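Local coordinates for cysteine S-methyltransferase NleE (Escherichia coli O157:H7, PDB 4R29), which probably methylates a zinc-binding cysteine of the host proteins TAB2 and TAB3, using S-adenosylmethionine as methyl donor, and thereby blocks NF-kappa-B activation, at residues V102-P108 with V148-N152; R107-Q111 with I201-M205; K24-P28 with K134-K138. The protein carries 1 engineered substitution. One frame throughout, in Å; residues are numbered along the deposited sequence.

Contact 1: V102-P108 with V148-N152. With SAM (S-adenosylmethionine), chain E.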
loop_
_atom_site.group_PDB
_atom_site.type_symbol
_atom_site.label_atom_id
_atom_site.label_comp_id
_atom_site.label_asym_id
_atom_site.label_seq_id
_atom_site.Cartn_x
_atom_site.Cartn_y
_atom_site.Cartn_z
ATOM N N VAL A 102 3.734 8.834 -6.024
ATOM C CA VAL A 102 3.606 8.021 -7.214
ATOM C C VAL A 102 2.749 8.736 -8.274
ATOM O O VAL A 102 3.147 8.812 -9.436
ATOM C CB VAL A 102 3.060 6.613 -6.893
ATOM C CG1 VAL A 102 2.832 5.836 -8.161
ATOM C CG2 VAL A 102 4.024 5.873 -5.954
ATOM N N ILE A 103 1.594 9.275 -7.871
ATOM C CA ILE A 103 0.698 9.922 -8.829
ATOM C C ILE A 103 1.278 11.230 -9.385
ATOM O O ILE A 103 0.975 11.620 -10.507
ATOM C CB ILE A 103 -0.746 10.115 -8.297
ATOM C CG1 ILE A 103 -0.861 11.307 -7.338
ATOM C CG2 ILE A 103 -1.289 8.812 -7.667
ATOM C CD1 ILE A 103 -2.317 11.630 -6.958
ATOM N N SER A 104 2.146 11.878 -8.623
ATOM C CA SER A 104 2.811 13.081 -9.107
ATOM C C SER A 104 4.026 12.717 -9.964
ATOM O O SER A 104 4.738 13.589 -10.449
ATOM C CB SER A 104 3.255 13.947 -7.929
ATOM O OG SER A 104 4.287 13.301 -7.182
ATOM N N GLY A 105 4.283 11.424 -10.115
ATOM C CA GLY A 105 5.376 10.955 -10.949
ATOM C C GLY A 105 6.782 11.021 -10.356
ATOM O O GLY A 105 7.765 10.823 -11.071
ATOM N N LYS A 106 6.898 11.285 -9.060
ATOM C CA LYS A 106 8.217 11.353 -8.422
ATOM C C LYS A 106 8.919 9.998 -8.395
ATOM O O LYS A 106 10.146 9.927 -8.427
ATOM C CB LYS A 106 8.115 11.848 -6.985
ATOM C CG LYS A 106 7.921 13.329 -6.817
ATOM C CD LYS A 106 8.210 13.697 -5.374
ATOM C CE LYS A 106 7.690 15.052 -5.057
ATOM N NZ LYS A 106 6.285 15.149 -5.574
ATOM N N ARG A 107 8.141 8.925 -8.309
ATOM C CA ARG A 107 8.711 7.582 -8.257
ATOM C C ARG A 107 7.721 6.581 -8.844
ATOM O O ARG A 107 6.533 6.877 -8.966
ATOM C CB ARG A 107 9.099 7.191 -6.808
ATOM C CG ARG A 107 7.939 7.188 -5.822
ATOM C CD ARG A 107 8.351 6.679 -4.431
ATOM N NE ARG A 107 7.190 6.587 -3.554
ATOM C CZ ARG A 107 7.094 5.802 -2.480
ATOM N NH1 ARG A 107 8.113 5.016 -2.108
ATOM N NH2 ARG A 107 5.976 5.813 -1.767
ATOM N N PRO A 108 8.211 5.392 -9.211
ATOM C CA PRO A 108 7.349 4.404 -9.868
ATOM C C PRO A 108 6.441 3.555 -8.944
ATOM O O PRO A 108 5.454 3.019 -9.431
ATOM C CB PRO A 108 8.358 3.519 -10.627
ATOM C CG PRO A 108 9.604 3.605 -9.813
ATOM C CD PRO A 108 9.639 5.034 -9.307
ATOM N N VAL A 148 -0.216 -1.843 -2.928
ATOM C CA VAL A 148 0.985 -1.507 -3.676
ATOM C C VAL A 148 0.569 -0.713 -4.916
ATOM O O VAL A 148 -0.047 -1.257 -5.846
ATOM C CB VAL A 148 1.768 -2.779 -4.106
ATOM C CG1 VAL A 148 3.057 -2.414 -4.840
ATOM C CG2 VAL A 148 2.089 -3.666 -2.893
ATOM N N VAL A 149 0.897 0.576 -4.920
ATOM C CA VAL A 149 0.510 1.468 -6.010
ATOM C C VAL A 149 1.723 1.760 -6.920
ATOM O O VAL A 149 2.817 2.068 -6.434
ATOM C CB VAL A 149 -0.129 2.783 -5.450
ATOM C CG1 VAL A 149 0.822 3.472 -4.472
ATOM C CG2 VAL A 149 -0.563 3.746 -6.587
ATOM N N TYR A 150 1.532 1.633 -8.232
ATOM C CA TYR A 150 2.630 1.813 -9.188
ATOM C C TYR A 150 2.221 2.492 -10.509
ATOM O O TYR A 150 1.040 2.491 -10.890
ATOM C CB TYR A 150 3.344 0.482 -9.466
ATOM C CG TYR A 150 2.485 -0.602 -10.111
ATOM C CD1 TYR A 150 1.661 -1.418 -9.332
ATOM C CD2 TYR A 150 2.516 -0.817 -11.495
ATOM C CE1 TYR A 150 0.892 -2.424 -9.900
ATOM C CE2 TYR A 150 1.743 -1.813 -12.090
ATOM C CZ TYR A 150 0.928 -2.613 -11.285
ATOM O OH TYR A 150 0.150 -3.596 -11.857
ATOM N N ARG A 151 3.209 3.087 -11.182
ATOM C CA ARG A 151 3.018 3.675 -12.514
ATOM C C ARG A 151 3.024 2.563 -13.548
ATOM O O ARG A 151 4.017 1.843 -13.689
ATOM C CB ARG A 151 4.152 4.644 -12.873
ATOM C CG ARG A 151 4.419 5.771 -11.880
ATOM C CD ARG A 151 3.292 6.780 -11.829
ATOM N NE ARG A 151 2.938 7.316 -13.146
ATOM C CZ ARG A 151 2.371 8.503 -13.343
ATOM N NH1 ARG A 151 2.130 9.313 -12.305
ATOM N NH2 ARG A 151 2.068 8.894 -14.581
ATOM N N ASN A 152 1.919 2.418 -14.265
ATOM C CA ASN A 152 1.836 1.446 -15.355
ATOM C C ASN A 152 2.521 1.985 -16.611
ATOM O O ASN A 152 2.844 1.238 -17.543
ATOM C CB ASN A 152 0.370 1.159 -15.662
ATOM C CG ASN A 152 0.158 -0.227 -16.210
ATOM O OD1 ASN A 152 0.953 -1.140 -15.958
ATOM N ND2 ASN A 152 -0.918 -0.400 -16.963
HETATM N N SAM E . 4.693 3.869 2.681
HETATM C CA SAM E . 6.091 3.616 2.332
HETATM C C SAM E . 6.375 3.941 0.870
HETATM O O SAM E . 7.536 4.163 0.510
HETATM O OXT SAM E . 5.455 3.957 0.033
HETATM C CB SAM E . 6.499 2.167 2.579
HETATM C CG SAM E . 6.638 1.790 4.045
HETATM S SD SAM E . 7.611 0.274 4.323
HETATM C CE SAM E . 7.510 0.304 6.132
HETATM C "C5'" SAM E . 9.280 0.953 4.155
HETATM C "C4'" SAM E . 10.322 -0.154 4.293
HETATM O "O4'" SAM E . 11.535 0.238 3.677
HETATM C "C3'" SAM E . 10.637 -0.470 5.752
HETATM O "O3'" SAM E . 9.839 -1.533 6.238
HETATM C "C2'" SAM E . 12.106 -0.833 5.723
HETATM O "O2'" SAM E . 12.170 -2.222 5.581
HETATM C "C1'" SAM E . 12.646 -0.205 4.440
HETATM N N9 SAM E . 13.466 1.003 4.663
HETATM C C8 SAM E . 14.733 1.209 4.190
HETATM N N7 SAM E . 15.150 2.435 4.554
HETATM C C5 SAM E . 14.155 3.024 5.253
HETATM C C6 SAM E . 14.055 4.272 5.851
HETATM N N6 SAM E . 15.071 5.126 5.787
HETATM N N1 SAM E . 12.897 4.610 6.511
HETATM C C2 SAM E . 11.841 3.716 6.564
HETATM N N3 SAM E . 11.943 2.477 5.965
HETATM C C4 SAM E . 13.084 2.136 5.317
#
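R151 joins a sheet strand to the C-terminus of a helix by donating to two carbonyls there. Along the 148-151 part of strand 145-151, V149 is the first residue to meet the other segment: it points toward the helix end, and its CG1 lies 4.3 Å from V102 CG2 in an apolar contact. At Y150 the ring leads away, but the backbone stays close, with Y150 CA 3.1 Å from P108 O in a CA-H...O contact. The same carbonyl accepts the main-chain bond of the next residue, R151 N to P108 O at 2.8 Å, where the loop turns into its own strand. The R151 side chain, folded back with three m torsions, then reaches the helix terminus: NH1 donates to V102 O at 3.1 Å and, weakly, to I103 O, also at 3.1 Å; it is also hydrogen-bonded to S78 O. V102 O is shared, for it accepts G105 N at 2.9 Å as well, within a Schellman motif whose positive phi falls on G105. R151 NH2 forms a salt bridge with D153. The CA-to-CB bond of R107 points away from strand 145-151, and its guanidinium is hydrogen-bonded to the SAM carboxylate. The contact joins the C-terminus of helix 95-103 to the central strand of the three-stranded antiparallel sheet, between strands 109-114 and 131-137, with helix 155-181 packed on P108 and V148.

Contact 2: R107-Q111 with I201-M205. With SAM (S-adenosylmethionine), chain E.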
loop_
_atom_site.group_PDB
_atom_site.type_symbol
_atom_site.label_atom_id
_atom_site.label_comp_id
_atom_site.label_asym_id
_atom_site.label_seq_id
_atom_site.Cartn_x
_atom_site.Cartn_y
_atom_site.Cartn_z
ATOM N N ARG A 107 8.141 8.925 -8.309
ATOM C CA ARG A 107 8.711 7.582 -8.257
ATOM C C ARG A 107 7.721 6.581 -8.844
ATOM O O ARG A 107 6.533 6.877 -8.966
ATOM C CB ARG A 107 9.099 7.191 -6.808
ATOM C CG ARG A 107 7.939 7.188 -5.822
ATOM C CD ARG A 107 8.351 6.679 -4.431
ATOM N NE ARG A 107 7.190 6.587 -3.554
ATOM C CZ ARG A 107 7.094 5.802 -2.480
ATOM N NH1 ARG A 107 8.113 5.016 -2.108
ATOM N NH2 ARG A 107 5.976 5.813 -1.767
ATOM N N PRO A 108 8.211 5.392 -9.211
ATOM C CA PRO A 108 7.349 4.404 -9.868
ATOM C C PRO A 108 6.441 3.555 -8.944
ATOM O O PRO A 108 5.454 3.019 -9.431
ATOM C CB PRO A 108 8.358 3.519 -10.627
ATOM C CG PRO A 108 9.604 3.605 -9.813
ATOM C CD PRO A 108 9.639 5.034 -9.307
ATOM N N MET A 109 6.780 3.387 -7.673
ATOM C CA MET A 109 5.866 2.691 -6.758
ATOM C C MET A 109 5.985 3.040 -5.280
ATOM O O MET A 109 6.983 3.599 -4.821
ATOM C CB MET A 109 5.787 1.167 -6.999
ATOM C CG MET A 109 6.687 0.284 -6.223
ATOM S SD MET A 109 6.383 -0.060 -4.455
ATOM C CE MET A 109 8.046 -0.676 -4.174
ATOM N N GLY A 110 4.890 2.774 -4.579
ATOM C CA GLY A 110 4.771 3.020 -3.154
ATOM C C GLY A 110 3.851 1.957 -2.581
ATOM O O GLY A 110 3.168 1.252 -3.325
ATOM N N GLN A 111 3.835 1.838 -1.266
ATOM C CA GLN A 111 3.031 0.822 -0.601
ATOM C C GLN A 111 2.452 1.471 0.657
ATOM O O GLN A 111 3.131 2.231 1.330
ATOM C CB GLN A 111 3.891 -0.412 -0.266
ATOM C CG GLN A 111 3.186 -1.473 0.598
ATOM C CD GLN A 111 3.274 -1.170 2.090
ATOM O OE1 GLN A 111 4.344 -0.863 2.603
ATOM N NE2 GLN A 111 2.152 -1.252 2.785
ATOM N N ILE A 201 13.860 -0.050 -3.761
ATOM C CA ILE A 201 12.701 -0.085 -4.649
ATOM C C ILE A 201 11.696 1.021 -4.306
ATOM O O ILE A 201 10.942 1.448 -5.162
ATOM C CB ILE A 201 12.041 -1.495 -4.750
ATOM C CG1 ILE A 201 11.543 -1.987 -3.389
ATOM C CG2 ILE A 201 13.021 -2.513 -5.374
ATOM C CD1 ILE A 201 10.653 -3.253 -3.482
ATOM N N PHE A 202 11.722 1.509 -3.066
ATOM C CA PHE A 202 10.889 2.646 -2.706
ATOM C C PHE A 202 11.534 3.982 -3.079
ATOM O O PHE A 202 10.968 5.027 -2.794
ATOM C CB PHE A 202 10.547 2.641 -1.208
ATOM C CG PHE A 202 9.532 1.591 -0.806
ATOM C CD1 PHE A 202 8.311 1.492 -1.458
ATOM C CD2 PHE A 202 9.806 0.709 0.236
ATOM C CE1 PHE A 202 7.379 0.538 -1.074
ATOM C CE2 PHE A 202 8.878 -0.247 0.622
ATOM C CZ PHE A 202 7.666 -0.333 -0.039
ATOM N N SER A 203 12.708 3.946 -3.706
ATOM C CA SER A 203 13.376 5.174 -4.166
ATOM C C SER A 203 13.867 6.087 -3.045
ATOM O O SER A 203 14.032 7.266 -3.259
ATOM C CB SER A 203 12.454 6.001 -5.070
ATOM O OG SER A 203 12.079 5.279 -6.218
ATOM N N TYR A 204 14.089 5.564 -1.851
ATOM C CA TYR A 204 14.586 6.415 -0.787
ATOM C C TYR A 204 16.014 6.806 -1.124
ATOM O O TYR A 204 16.700 6.111 -1.878
ATOM C CB TYR A 204 14.565 5.696 0.553
ATOM C CG TYR A 204 13.199 5.301 1.033
ATOM C CD1 TYR A 204 12.054 5.854 0.478
ATOM C CD2 TYR A 204 13.053 4.362 2.051
ATOM C CE1 TYR A 204 10.797 5.480 0.926
ATOM C CE2 TYR A 204 11.806 3.993 2.505
ATOM C CZ TYR A 204 10.684 4.557 1.935
ATOM O OH TYR A 204 9.454 4.186 2.392
ATOM N N MET A 205 16.461 7.918 -0.563
ATOM C CA MET A 205 17.836 8.333 -0.768
ATOM C C MET A 205 18.836 7.399 -0.091
ATOM O O MET A 205 18.607 6.915 1.019
ATOM C CB MET A 205 18.018 9.779 -0.353
ATOM C CG MET A 205 17.402 10.716 -1.394
ATOM S SD MET A 205 17.400 12.378 -0.775
ATOM C CE MET A 205 16.713 12.065 0.858
HETATM N N SAM E . 4.693 3.869 2.681
HETATM C CA SAM E . 6.091 3.616 2.332
HETATM C C SAM E . 6.375 3.941 0.870
HETATM O O SAM E . 7.536 4.163 0.510
HETATM O OXT SAM E . 5.455 3.957 0.033
HETATM C CB SAM E . 6.499 2.167 2.579
HETATM C CG SAM E . 6.638 1.790 4.045
HETATM S SD SAM E . 7.611 0.274 4.323
HETATM C CE SAM E . 7.510 0.304 6.132
HETATM C "C5'" SAM E . 9.280 0.953 4.155
HETATM C "C4'" SAM E . 10.322 -0.154 4.293
HETATM O "O4'" SAM E . 11.535 0.238 3.677
HETATM C "C3'" SAM E . 10.637 -0.470 5.752
HETATM O "O3'" SAM E . 9.839 -1.533 6.238
HETATM C "C2'" SAM E . 12.106 -0.833 5.723
HETATM O "O2'" SAM E . 12.170 -2.222 5.581
HETATM C "C1'" SAM E . 12.646 -0.205 4.440
HETATM N N9 SAM E . 13.466 1.003 4.663
HETATM C C8 SAM E . 14.733 1.209 4.190
HETATM N N7 SAM E . 15.150 2.435 4.554
HETATM C C5 SAM E . 14.155 3.024 5.253
HETATM C C6 SAM E . 14.055 4.272 5.851
HETATM N N6 SAM E . 15.071 5.126 5.787
HETATM N N1 SAM E . 12.897 4.610 6.511
HETATM C C2 SAM E . 11.841 3.716 6.564
HETATM N N3 SAM E . 11.943 2.477 5.965
HETATM C C4 SAM E . 13.084 2.136 5.317
HETATM O O HOH W 1 9.521 3.653 -5.991
#
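One nitrogen serves both protein and ligand: R107 NH1 donates to F202 O at 2.9 Å and to SAM O at 2.8 Å, while R107 NH2 reaches SAM OXT at 2.6 Å. The arginine thereby binds the cofactor's carboxylate and the adjacent turn. That turn, a Schellman motif, ends helix 186-201 with positive phi on S203. A water bridges the backbones, donating to M109 O and I201 O, each at 2.8 Å, and accepting from S203 OG at 3.0 Å. Apolar packing accompanies these bonds: M109 CE lies 3.4 Å from F202 CE1 and 3.7 Å from I201 CD1, and M109 SD lies 4.7 Å from the centroid of the F202 ring, an oblique Met-aromatic contact. A CB at G110 would clash with R107 NH2. Strand 109-114 adds Q111, whose N donates to SAM OXT (3.0 Å) and whose O accepts from SAM N (2.6 Å); Y204 OH donates to SAM O at 2.7 Å. These ligand bonds are consistent with recognition of SAM's amino-acid end.

Contact 3: K24-P28 with K134-K138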
loop_
_atom_site.group_PDB
_atom_site.type_symbol
_atom_site.label_atom_id
_atom_site.label_comp_id
_atom_site.label_asym_id
_atom_site.label_seq_id
_atom_site.Cartn_x
_atom_site.Cartn_y
_atom_site.Cartn_z
ATOM N N LYS A 24 -14.958 -5.420 -6.141
ATOM C CA LYS A 24 -14.456 -6.351 -7.155
ATOM C C LYS A 24 -13.862 -5.567 -8.312
ATOM O O LYS A 24 -12.998 -6.050 -9.030
ATOM C CB LYS A 24 -15.561 -7.278 -7.666
ATOM C CG LYS A 24 -16.058 -8.301 -6.667
ATOM C CD LYS A 24 -17.152 -9.167 -7.284
ATOM C CE LYS A 24 -17.784 -10.086 -6.255
ATOM N NZ LYS A 24 -18.884 -10.869 -6.863
ATOM N N ASN A 25 -14.333 -4.339 -8.482
ATOM C CA ASN A 25 -13.814 -3.482 -9.536
ATOM C C ASN A 25 -12.340 -3.142 -9.384
ATOM O O ASN A 25 -11.612 -3.067 -10.375
ATOM C CB ASN A 25 -14.631 -2.206 -9.642
ATOM C CG ASN A 25 -15.501 -2.196 -10.862
ATOM O OD1 ASN A 25 -16.729 -2.280 -10.766
ATOM N ND2 ASN A 25 -14.870 -2.116 -12.034
ATOM N N ILE A 26 -11.902 -2.934 -8.145
ATOM C CA ILE A 26 -10.512 -2.568 -7.892
ATOM C C ILE A 26 -9.701 -3.719 -7.325
ATOM O O ILE A 26 -8.476 -3.641 -7.255
ATOM C CB ILE A 26 -10.422 -1.401 -6.921
ATOM C CG1 ILE A 26 -10.989 -1.805 -5.552
ATOM C CG2 ILE A 26 -11.137 -0.191 -7.501
ATOM C CD1 ILE A 26 -10.677 -0.804 -4.433
ATOM N N TYR A 27 -10.388 -4.788 -6.928
ATOM C CA TYR A 27 -9.743 -5.938 -6.297
ATOM C C TYR A 27 -10.407 -7.219 -6.810
ATOM O O TYR A 27 -11.039 -7.959 -6.054
ATOM C CB TYR A 27 -9.876 -5.808 -4.779
ATOM C CG TYR A 27 -9.136 -6.834 -3.944
ATOM C CD1 TYR A 27 -8.357 -7.822 -4.535
ATOM C CD2 TYR A 27 -9.224 -6.805 -2.551
ATOM C CE1 TYR A 27 -7.686 -8.750 -3.769
ATOM C CE2 TYR A 27 -8.568 -7.731 -1.775
ATOM C CZ TYR A 27 -7.793 -8.703 -2.385
ATOM O OH TYR A 27 -7.130 -9.631 -1.610
ATOM N N PRO A 28 -10.265 -7.480 -8.116
ATOM C CA PRO A 28 -10.992 -8.565 -8.781
ATOM C C PRO A 28 -10.864 -9.876 -8.017
ATOM O O PRO A 28 -11.856 -10.556 -7.756
ATOM C CB PRO A 28 -10.273 -8.699 -10.130
ATOM C CG PRO A 28 -9.583 -7.409 -10.342
ATOM C CD PRO A 28 -9.228 -6.891 -8.982
ATOM N N LYS A 134 -1.953 -3.122 -6.588
ATOM C CA LYS A 134 -2.027 -4.528 -6.203
ATOM C C LYS A 134 -2.444 -4.581 -4.734
ATOM O O LYS A 134 -1.816 -3.943 -3.884
ATOM C CB LYS A 134 -0.693 -5.244 -6.435
ATOM C CG LYS A 134 -0.350 -5.443 -7.914
ATOM C CD LYS A 134 1.018 -6.142 -8.111
ATOM C CE LYS A 134 1.329 -6.431 -9.584
ATOM N NZ LYS A 134 0.688 -7.690 -10.079
ATOM N N ILE A 135 -3.526 -5.298 -4.443
ATOM C CA ILE A 135 -4.113 -5.290 -3.107
ATOM C C ILE A 135 -4.151 -6.695 -2.541
ATOM O O ILE A 135 -4.441 -7.647 -3.266
ATOM C CB ILE A 135 -5.556 -4.749 -3.120
ATOM C CG1 ILE A 135 -5.613 -3.377 -3.793
ATOM C CG2 ILE A 135 -6.118 -4.692 -1.694
ATOM C CD1 ILE A 135 -7.026 -2.901 -4.148
ATOM N N PHE A 136 -3.860 -6.821 -1.250
ATOM C CA PHE A 136 -3.988 -8.106 -0.561
ATOM C C PHE A 136 -4.045 -7.938 0.947
ATOM O O PHE A 136 -3.568 -6.937 1.480
ATOM C CB PHE A 136 -2.861 -9.063 -0.940
ATOM C CG PHE A 136 -1.493 -8.480 -0.780
ATOM C CD1 PHE A 136 -0.933 -7.710 -1.792
ATOM C CD2 PHE A 136 -0.763 -8.704 0.368
ATOM C CE1 PHE A 136 0.333 -7.173 -1.660
ATOM C CE2 PHE A 136 0.517 -8.157 0.513
ATOM C CZ PHE A 136 1.062 -7.390 -0.508
ATOM N N PRO A 137 -4.634 -8.926 1.638
ATOM C CA PRO A 137 -4.768 -8.893 3.098
ATOM C C PRO A 137 -3.411 -8.753 3.788
ATOM O O PRO A 137 -2.434 -9.338 3.342
ATOM C CB PRO A 137 -5.374 -10.270 3.428
ATOM C CG PRO A 137 -6.065 -10.703 2.173
ATOM C CD PRO A 137 -5.200 -10.161 1.056
ATOM N N LYS A 138 -3.353 -7.987 4.870
ATOM C CA LYS A 138 -2.128 -7.911 5.628
ATOM C C LYS A 138 -1.926 -9.205 6.375
ATOM O O LYS A 138 -2.846 -9.709 7.024
ATOM C CB LYS A 138 -2.133 -6.759 6.625
ATOM C CG LYS A 138 -0.848 -6.698 7.443
ATOM C CD LYS A 138 -0.577 -5.295 7.986
ATOM C CE LYS A 138 0.580 -5.283 8.993
ATOM N NZ LYS A 138 1.617 -6.331 8.706
#
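Segment 24-28 comes out of a short, weakly bonded helix and leaves helical geometry at Y27 (phi/psi -141/65), whereas 134-137 is regular strand. Their closest CA atoms, those of Y27 and I135, are 6.5 Å apart, and the main chains are not hydrogen-bonded to one another. The CA-to-CB bond of Y27 points toward strand 131-137, and that of I135 toward segment 24-28. Contact is made over the ring: I135 CG2 sits 4.1 Å from the centroid of the Y27 ring and 24° off its normal, a CH-pi interaction over the face, with Y27 CD2 and I135 CG2 3.9 Å apart. Y27 CE1 also approaches I135 O at 3.5 Å. The t rotamer of Y27 carries the ring along the strand, so that its hydroxyl reaches the next two residues; Y27 OH is 3.6 Å from F136 CA and 3.3 Å from P137 CD. At the other end of the interface I26 joins the same isoleucine, with CD1 of I26 and CD1 of I135 4.2 Å apart, and I26 O 3.5 Å from I135 CD1. The CA-to-CB bond of F136, by contrast, points away from segment 24-28. The contact packs the N-terminal helix 22-26 on an outermost strand of the three-stranded sheet, where 131-137 pairs with strand 145-151 through K134 and F136. I26 further touches L122 and H123 of helix 120-125, and Y27 meets L117 and Y145.

How the contacts relate
All three contacts reach one antiparallel sheet, each through a different strand. Contacts 1 and 2 are buried, lie about 8 Å apart between centres and share R107 and P108; strands 145-151 and 109-114 join them, with V149 N 2.9 Å from G110 O, a probable hydrogen bond. Both touch SAM, and both rely on arginine-to-carbonyl bonds. Contact 3 is only partly buried and lies about 17 Å from contact 1 and 20 Å from contact 2, between centres. It uses the opposite outer strand. R107 brings the polar chemistry to the cofactor, while R151's carbonyl bonds lie elsewhere in the buried part; strand 131-137 meets helix 22-26 through apolar and CH-pi packing.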